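PDB 6HXI: succinyl-CoA ligase (ADP-forming) subunit alpha, which is a large multidomain protein that joins a CoA-ligase region to an all-helical region of the citrate synthase C-terminal family and carries bound coenzyme A. Local coordinates for residues I225-C230 with D317-R322; R459-A464 with I544-I549. All blocks are in the same frame, centred on the assembly; numbering follows the deposited sequence. Where two conformers were deposited one is given.

Contact 1: residues I225-C230 with D317-R322; sequences IKMIAC and DMLLTR
In the helix-on-sheet layer of the alpha/beta part of the chain, L319 of helix 308-322 packs on K226 and M227, where strand 227-233 of the CoA-ligase region begins. The touching is done almost wholly by one methyl, L319 CD1. It lies 3.7 Å from M227 CG, with M227 CB and SD slightly farther off, so the methyl presses on the CB-CG part of the methionine chain, which the leucine crosses obliquely. On its K226 side, L319 CD1 stands 3.6 Å from K226 O and 4.0 Å from K226 CB. The second methyl, L319 CD2, comes within 3.8 Å of K226 O, and the carbonyl oxygen thus meets both branches of the leucine fork. L319 CB already points toward the strand, and CG, anti to the carbonyl carbon (chi1 -61°), keeps CD1 and CD2 on that course to K226 O.

Strand 227-233 runs parallel between strands 172-176 and 255-260, its backbone bonded to C171 and G173 on one flank and to P254 and V256 on the other. M227 points to one face of this sheet, where V312, V315 and Y316 of helix 308-322 also meet it; I228 points to the other, against helix 212-221. Helices thus sandwich the sheet in an alpha/beta arrangement.

K226 offers only the base of its side chain to L319. A bend at chi2 (-74°) turns the chain away, and its amine is hydrogen-bonded to P223 O. I324 packs against the K226 side chain, and V325, in the loop that follows the helix, touches both K226 and L319.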
ATOM      1  N   ILE B 225      33.463  -4.769 -59.207  1.00 65.62           N
ATOM      2  CA  ILE B 225      34.741  -5.290 -58.711  1.00 63.76           C
ATOM      3  C   ILE B 225      35.715  -5.483 -59.889  1.00 68.08           C
ATOM      4  O   ILE B 225      35.393  -6.187 -60.855  1.00 68.11           O
ATOM      5  CB  ILE B 225      34.521  -6.601 -57.893  1.00 65.17           C
ATOM      6  CG1 ILE B 225      33.809  -6.297 -56.554  1.00 63.48           C
ATOM      7  CG2 ILE B 225      35.848  -7.380 -57.664  1.00 66.13           C
ATOM      8  CD1 ILE B 225      33.053  -7.457 -55.899  1.00 65.83           C
ATOM      9  N   LYS B 226      36.909  -4.864 -59.788  1.00 63.67           N
ATOM     10  CA  LYS B 226      37.983  -4.943 -60.788  1.00 64.66           C
ATOM     11  C   LYS B 226      39.227  -5.640 -60.187  1.00 69.30           C
ATOM     12  O   LYS B 226      40.164  -5.975 -60.905  1.00 71.40           O
ATOM     13  CB  LYS B 226      38.373  -3.524 -61.267  1.00 67.18           C
ATOM     14  CG  LYS B 226      37.219  -2.536 -61.441  1.00 73.10           C
ATOM     15  CD  LYS B 226      36.363  -2.809 -62.669  1.00 82.29           C
ATOM     16  CE  LYS B 226      35.293  -1.767 -62.842  1.00 85.38           C
ATOM     17  NZ  LYS B 226      34.343  -2.157 -63.906  1.00 91.51           N
ATOM     18  N   MET B 227      39.226  -5.858 -58.868  1.00 64.71           N
ATOM     19  CA  MET B 227      40.368  -6.410 -58.150  1.00 63.60           C
ATOM     20  C   MET B 227      39.920  -7.419 -57.093  1.00 63.36           C
ATOM     21  O   MET B 227      38.967  -7.143 -56.356  1.00 60.91           O
ATOM     22  CB  MET B 227      41.034  -5.223 -57.455  1.00 66.22           C
ATOM     23  CG  MET B 227      42.498  -5.286 -57.383  1.00 70.49           C
ATOM     24  SD  MET B 227      43.034  -3.802 -56.509  1.00 73.19           S
ATOM     25  CE  MET B 227      44.124  -4.528 -55.378  1.00 68.56           C
ATOM     26  N   ILE B 228      40.611  -8.578 -56.995  1.00 58.40           N
ATOM     27  CA  ILE B 228      40.303  -9.591 -55.966  1.00 56.03           C
ATOM     28  C   ILE B 228      41.501  -9.734 -55.005  1.00 58.15           C
ATOM     29  O   ILE B 228      42.647  -9.670 -55.427  1.00 58.81           O
ATOM     30  CB  ILE B 228      39.779 -10.956 -56.517  1.00 59.51           C
ATOM     31  CG1 ILE B 228      38.705 -10.754 -57.632  1.00 60.61           C
ATOM     32  CG2 ILE B 228      39.225 -11.841 -55.373  1.00 58.55           C
ATOM     33  CD1 ILE B 228      38.373 -11.994 -58.501  1.00 59.04           C
ATOM     34  N   ALA B 229      41.235  -9.823 -53.709  1.00 52.76           N
ATOM     35  CA  ALA B 229      42.290  -9.961 -52.706  1.00 51.58           C
ATOM     36  C   ALA B 229      41.887 -11.025 -51.708  1.00 56.05           C
ATOM     37  O   ALA B 229      40.745 -11.021 -51.254  1.00 54.09           O
ATOM     38  CB  ALA B 229      42.512  -8.633 -51.995  1.00 51.12           C
ATOM     39  N   CYS B 230      42.792 -11.958 -51.375  1.00 55.15           N
ATOM     40  CA  CYS B 230      42.441 -12.940 -50.353  1.00 54.94           C
ATOM     41  C   CYS B 230      43.579 -13.260 -49.406  1.00 55.70           C
ATOM     42  O   CYS B 230      44.745 -13.080 -49.726  1.00 55.45           O
ATOM     43  CB  CYS B 230      41.815 -14.200 -50.931  1.00 56.49           C
ATOM     44  SG  CYS B 230      42.951 -15.234 -51.851  1.00 62.98           S
ATOM     45  N   ASP B 317      47.197   0.379 -58.839  1.00 74.12           N
ATOM     46  CA  ASP B 317      47.886   1.324 -59.728  1.00 77.43           C
ATOM     47  C   ASP B 317      47.860   0.850 -61.171  1.00 85.11           C
ATOM     48  O   ASP B 317      47.653   1.665 -62.064  1.00 87.52           O
ATOM     49  CB  ASP B 317      49.330   1.594 -59.265  1.00 80.78           C
ATOM     50  CG  ASP B 317      49.465   2.556 -58.088  1.00101.71           C
ATOM     51  OD1 ASP B 317      48.419   3.034 -57.575  1.00102.65           O
ATOM     52  OD2 ASP B 317      50.613   2.819 -57.666  1.00111.61           O
ATOM     53  N   MET B 318      48.029  -0.463 -61.397  1.00 81.62           N
ATOM     54  CA  MET B 318      47.969  -1.095 -62.712  1.00 83.29           C
ATOM     55  C   MET B 318      46.565  -0.923 -63.320  1.00 87.18           C
ATOM     56  O   MET B 318      46.460  -0.635 -64.511  1.00 89.25           O
ATOM     57  CB  MET B 318      48.355  -2.573 -62.584  1.00 85.35           C
ATOM     58  CG  MET B 318      48.108  -3.406 -63.822  1.00 90.97           C
ATOM     59  SD  MET B 318      48.384  -5.162 -63.469  1.00 95.10           S
ATOM     60  CE  MET B 318      46.852  -5.595 -62.666  1.00 88.49           C
ATOM     61  N   LEU B 319      45.494  -1.046 -62.497  1.00 81.20           N
ATOM     62  CA  LEU B 319      44.115  -0.857 -62.965  1.00 80.61           C
ATOM     63  C   LEU B 319      43.838   0.610 -63.290  1.00 84.02           C
ATOM     64  O   LEU B 319      43.077   0.883 -64.223  1.00 85.05           O
ATOM     65  CB  LEU B 319      43.080  -1.381 -61.965  1.00 78.17           C
ATOM     66  CG  LEU B 319      43.106  -2.870 -61.601  1.00 82.42           C
ATOM     67  CD1 LEU B 319      42.253  -3.115 -60.389  1.00 80.78           C
ATOM     68  CD2 LEU B 319      42.603  -3.743 -62.735  1.00 86.12           C
ATOM     69  N   LEU B 320      44.479   1.547 -62.533  1.00 78.73           N
ATOM     70  CA  LEU B 320      44.389   3.003 -62.737  1.00 79.43           C
ATOM     71  C   LEU B 320      45.014   3.436 -64.062  1.00 85.97           C
ATOM     72  O   LEU B 320      44.460   4.319 -64.718  1.00 86.42           O
ATOM     73  CB  LEU B 320      45.102   3.763 -61.616  1.00 78.49           C
ATOM     74  CG  LEU B 320      44.278   4.381 -60.493  1.00 80.65           C
ATOM     75  CD1 LEU B 320      45.154   5.303 -59.680  1.00 80.64           C
ATOM     76  CD2 LEU B 320      43.087   5.197 -61.018  1.00 83.39           C
ATOM     77  N   THR B 321      46.193   2.856 -64.422  1.00 84.65           N
ATOM     78  CA  THR B 321      46.944   3.143 -65.659  1.00 88.12           C
ATOM     79  C   THR B 321      46.122   2.733 -66.881  1.00 95.09           C
ATOM     80  O   THR B 321      45.899   3.544 -67.775  1.00 97.62           O
ATOM     81  CB  THR B 321      48.343   2.452 -65.678  1.00 96.61           C
ATOM     82  OG1 THR B 321      48.217   1.023 -65.800  1.00 98.92           O
ATOM     83  CG2 THR B 321      49.226   2.834 -64.493  1.00 89.90           C
ATOM     84  N   ARG B 322      45.657   1.472 -66.888  1.00 91.94           N
ATOM     85  CA  ARG B 322      44.836   0.846 -67.922  1.00 93.40           C
ATOM     86  C   ARG B 322      43.433   1.487 -68.011  1.00 98.91           C
ATOM     87  O   ARG B 322      42.724   1.288 -68.999  1.00100.54           O
ATOM     88  CB  ARG B 322      44.732  -0.659 -67.626  1.00 91.60           C
ATOM     89  CG  ARG B 322      44.660  -1.531 -68.861  1.00103.96           C
ATOM     90  CD  ARG B 322      44.981  -2.966 -68.515  1.00116.06           C
ATOM     91  NE  ARG B 322      46.424  -3.199 -68.434  1.00128.11           N
ATOM     92  CZ  ARG B 322      46.995  -4.116 -67.659  1.00138.41           C
ATOM     93  NH1 ARG B 322      46.251  -4.886 -66.870  1.00126.24           N
ATOM     94  NH2 ARG B 322      48.313  -4.264 -67.656  1.00117.89           N
TER

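Contact 2: residues R459-A464 with I544-I549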
ATOM      1  N   ARG B 459       8.438  10.444  23.093  0.52 36.87           N
ATOM      2  CA  ARG B 459       8.344  11.893  22.928  0.52 37.12           C
ATOM      3  C   ARG B 459       7.970  12.609  24.222  0.52 40.85           C
ATOM      4  O   ARG B 459       8.737  13.440  24.704  0.52 41.35           O
ATOM      5  CB  ARG B 459       7.280  12.175  21.849  0.52 36.86           C
ATOM      6  CG  ARG B 459       7.300  13.555  21.216  0.52 47.28           C
ATOM      7  CD  ARG B 459       7.070  13.483  19.705  0.52 49.40           C
ATOM      8  NE  ARG B 459       6.035  12.523  19.302  0.52 40.15           N
ATOM      9  CZ  ARG B 459       6.013  11.893  18.137  0.52 46.36           C
ATOM     10  NH1 ARG B 459       5.023  11.060  17.847  0.52 42.83           N
ATOM     11  NH2 ARG B 459       6.969  12.103  17.242  0.52 29.95           N
ATOM     12  N   GLU B 460       6.798  12.264  24.790  1.00 36.71           N
ATOM     13  CA  GLU B 460       6.237  12.870  25.993  1.00 36.17           C
ATOM     14  C   GLU B 460       7.046  12.643  27.242  1.00 37.54           C
ATOM     15  O   GLU B 460       7.237  13.603  28.004  1.00 36.86           O
ATOM     16  CB  GLU B 460       4.759  12.456  26.209  1.00 37.94           C
ATOM     17  CG  GLU B 460       3.798  13.131  25.224  1.00 50.89           C
ATOM     18  CD  GLU B 460       3.998  14.610  24.928  1.00 72.20           C
ATOM     19  OE1 GLU B 460       3.992  14.989  23.734  1.00 55.44           O
ATOM     20  OE2 GLU B 460       4.148  15.396  25.891  1.00 74.59           O
ATOM     21  N   PHE B 461       7.504  11.390  27.482  1.00 33.43           N
ATOM     22  CA  PHE B 461       8.327  11.086  28.661  1.00 31.65           C
ATOM     23  C   PHE B 461       9.694  11.767  28.569  1.00 36.75           C
ATOM     24  O   PHE B 461      10.144  12.323  29.559  1.00 36.91           O
ATOM     25  CB  PHE B 461       8.453   9.570  28.903  1.00 31.97           C
ATOM     26  CG  PHE B 461       7.246   8.948  29.576  1.00 32.06           C
ATOM     27  CD1 PHE B 461       6.091   8.664  28.850  1.00 34.60           C
ATOM     28  CD2 PHE B 461       7.241   8.699  30.939  1.00 32.56           C
ATOM     29  CE1 PHE B 461       4.972   8.103  29.478  1.00 34.19           C
ATOM     30  CE2 PHE B 461       6.118   8.126  31.561  1.00 33.43           C
ATOM     31  CZ  PHE B 461       5.005   7.818  30.825  1.00 31.96           C
ATOM     32  N   LYS B 462      10.344  11.747  27.387  1.00 36.17           N
ATOM     33  CA  LYS B 462      11.664  12.372  27.204  1.00 35.55           C
ATOM     34  C   LYS B 462      11.588  13.886  27.539  1.00 42.32           C
ATOM     35  O   LYS B 462      12.396  14.382  28.311  1.00 43.75           O
ATOM     36  CB  LYS B 462      12.195  12.146  25.772  1.00 36.28           C
ATOM     37  CG  LYS B 462      13.677  12.355  25.634  1.00 40.64           C
ATOM     38  CD  LYS B 462      14.117  12.722  24.233  1.00 48.22           C
ATOM     39  CE  LYS B 462      15.595  13.009  24.297  1.00 68.15           C
ATOM     40  NZ  LYS B 462      16.001  14.198  23.506  1.00 74.94           N
ATOM     41  N   ARG B 463      10.593  14.585  26.987  1.00 40.08           N
ATOM     42  CA  ARG B 463      10.366  16.016  27.198  1.00 40.92           C
ATOM     43  C   ARG B 463      10.156  16.341  28.690  1.00 46.32           C
ATOM     44  O   ARG B 463      10.860  17.188  29.226  1.00 50.10           O
ATOM     45  CB  ARG B 463       9.191  16.500  26.325  1.00 41.44           C
ATOM     46  CG  ARG B 463       8.791  17.956  26.561  1.00 55.62           C
ATOM     47  CD  ARG B 463       7.397  18.277  26.051  1.00 56.59           C
ATOM     48  NE  ARG B 463       6.361  17.411  26.628  1.00 67.71           N
ATOM     49  CZ  ARG B 463       5.756  17.611  27.796  1.00 78.85           C
ATOM     50  NH1 ARG B 463       6.079  18.655  28.551  1.00 61.55           N
ATOM     51  NH2 ARG B 463       4.830  16.763  28.222  1.00 67.32           N
ATOM     52  N   ALA B 464       9.269  15.631  29.370  1.00 40.29           N
ATOM     53  CA  ALA B 464       9.010  15.858  30.784  1.00 39.27           C
ATOM     54  C   ALA B 464      10.277  15.744  31.610  1.00 44.90           C
ATOM     55  O   ALA B 464      10.610  16.669  32.341  1.00 45.10           O
ATOM     56  CB  ALA B 464       7.954  14.881  31.290  1.00 39.62           C
ATOM     57  N   ILE B 544       8.424   0.264  25.250  1.00 34.91           N
ATOM     58  CA  ILE B 544       9.313   0.249  24.083  1.00 32.77           C
ATOM     59  C   ILE B 544       9.886   1.643  23.815  1.00 37.37           C
ATOM     60  O   ILE B 544      11.099   1.755  23.689  1.00 36.70           O
ATOM     61  CB  ILE B 544       8.642  -0.396  22.835  1.00 34.37           C
ATOM     62  CG1 ILE B 544       8.362  -1.903  23.077  1.00 36.20           C
ATOM     63  CG2 ILE B 544       9.446  -0.175  21.531  1.00 30.30           C
ATOM     64  CD1 ILE B 544       7.236  -2.417  22.192  1.00 47.60           C
ATOM     65  N   GLY B 545       9.022   2.665  23.733  1.00 31.81           N
ATOM     66  CA  GLY B 545       9.449   4.036  23.493  1.00 31.77           C
ATOM     67  C   GLY B 545      10.443   4.551  24.526  1.00 34.82           C
ATOM     68  O   GLY B 545      11.496   5.080  24.172  1.00 33.91           O
ATOM     69  N   ILE B 546      10.140   4.345  25.811  1.00 30.50           N
ATOM     70  CA  ILE B 546      10.972   4.794  26.909  1.00 31.35           C
ATOM     71  C   ILE B 546      12.298   4.030  26.941  1.00 34.77           C
ATOM     72  O   ILE B 546      13.355   4.657  27.068  1.00 33.79           O
ATOM     73  CB  ILE B 546      10.175   4.695  28.247  1.00 34.81           C
ATOM     74  CG1 ILE B 546       9.079   5.772  28.311  1.00 32.97           C
ATOM     75  CG2 ILE B 546      11.105   4.707  29.485  1.00 35.69           C
ATOM     76  CD1 ILE B 546       7.786   5.342  29.120  1.00 37.96           C
ATOM     77  N   LEU B 547      12.254   2.682  26.831  1.00 30.44           N
ATOM     78  CA  LEU B 547      13.499   1.905  26.887  1.00 30.05           C
ATOM     79  C   LEU B 547      14.375   2.138  25.681  1.00 34.03           C
ATOM     80  O   LEU B 547      15.587   2.019  25.776  1.00 32.22           O
ATOM     81  CB  LEU B 547      13.243   0.410  27.120  1.00 29.10           C
ATOM     82  CG  LEU B 547      12.651   0.066  28.487  1.00 31.97           C
ATOM     83  CD1 LEU B 547      12.311  -1.389  28.562  1.00 31.21           C
ATOM     84  CD2 LEU B 547      13.578   0.453  29.582  1.00 30.83           C
ATOM     85  N   PHE B 548      13.754   2.512  24.548  1.00 34.12           N
ATOM     86  CA  PHE B 548      14.534   2.806  23.354  1.00 34.55           C
ATOM     87  C   PHE B 548      15.366   4.093  23.525  1.00 37.46           C
ATOM     88  O   PHE B 548      16.543   4.103  23.144  1.00 36.72           O
ATOM     89  CB  PHE B 548      13.708   2.789  22.084  1.00 36.04           C
ATOM     90  CG  PHE B 548      14.553   2.242  20.962  1.00 38.63           C
ATOM     91  CD1 PHE B 548      15.403   3.073  20.241  1.00 43.49           C
ATOM     92  CD2 PHE B 548      14.539   0.890  20.659  1.00 41.37           C
ATOM     93  CE1 PHE B 548      16.223   2.563  19.233  1.00 44.71           C
ATOM     94  CE2 PHE B 548      15.374   0.371  19.669  1.00 44.48           C
ATOM     95  CZ  PHE B 548      16.209   1.211  18.960  1.00 43.76           C
ATOM     96  N   ILE B 549      14.805   5.116  24.205  1.00 33.10           N
ATOM     97  CA  ILE B 549      15.550   6.335  24.582  1.00 34.14           C
ATOM     98  C   ILE B 549      16.700   5.930  25.525  1.00 37.48           C
ATOM     99  O   ILE B 549      17.824   6.404  25.361  1.00 39.34           O
ATOM    100  CB  ILE B 549      14.653   7.434  25.250  1.00 37.40           C
ATOM    101  CG1 ILE B 549      13.441   7.837  24.351  1.00 35.80           C
ATOM    102  CG2 ILE B 549      15.495   8.671  25.698  1.00 38.20           C
ATOM    103  CD1 ILE B 549      13.808   8.184  22.989  1.00 35.42           C
TER
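F461 and I546 meet through a CH-pi contact between helices 453-466 and 540-555. I546 CD1 sits 3.6 Å from the centroid of the F461 ring and only 10° off the ring normal, over the middle of one face. The chain arrives from the ring's root: I546 CG1 is 3.9 Å from F461 CB, and CD1 then reaches out over the six carbons. With I546 CG1 anti to the carbonyl carbon (chi1 -71°), the long branch turns to the ring, while CG2 is anti to the backbone N. F474 adds an edge-to-face ring contact to F461.

Apolar packing continues one residue later on helix 453-466, where K462 CG touches I549 CG2 at 4.1 Å, the two side chains lying roughly at right angles. I563 of helix 560-569 joins both of them.

The ionic interactions lie apart from this apolar seam. Beyond its aliphatic base, K462 leads away to a polar cluster in which its amine forms salt bridges with E466 and D564 and a hydrogen bond to K560 O. On helix 453-466 itself, R463 NH2 bridges to E460 OE2 at 2.8 Å, met nearly along the C-O axis of the carboxylate, and R463 NE adds a weak bond to the same oxygen.

Buried helix-to-helix packing of this kind builds the all-alpha fold of the citrate synthase C-terminal region.

In the fold
Contacts 1 and 2 belong to separate parts of one chain. Their centres are 92 Å apart, their nearest atoms about 75 Å, and they lie on opposite sides of the chain's centre. They follow one another in sequence: contact 1 closes within the alpha/beta part before contact 2 opens in the helical part. Neither contact contributes a residue to the coenzyme A pocket formed by Q21, F87, S89, R91, E114, G179 and others. G179 does follow strand 172-176, the neighbour of the contact 1 strand. The side chain of F461, in contact 2, is about 8 Å from a different coenzyme A, bound at the helical part.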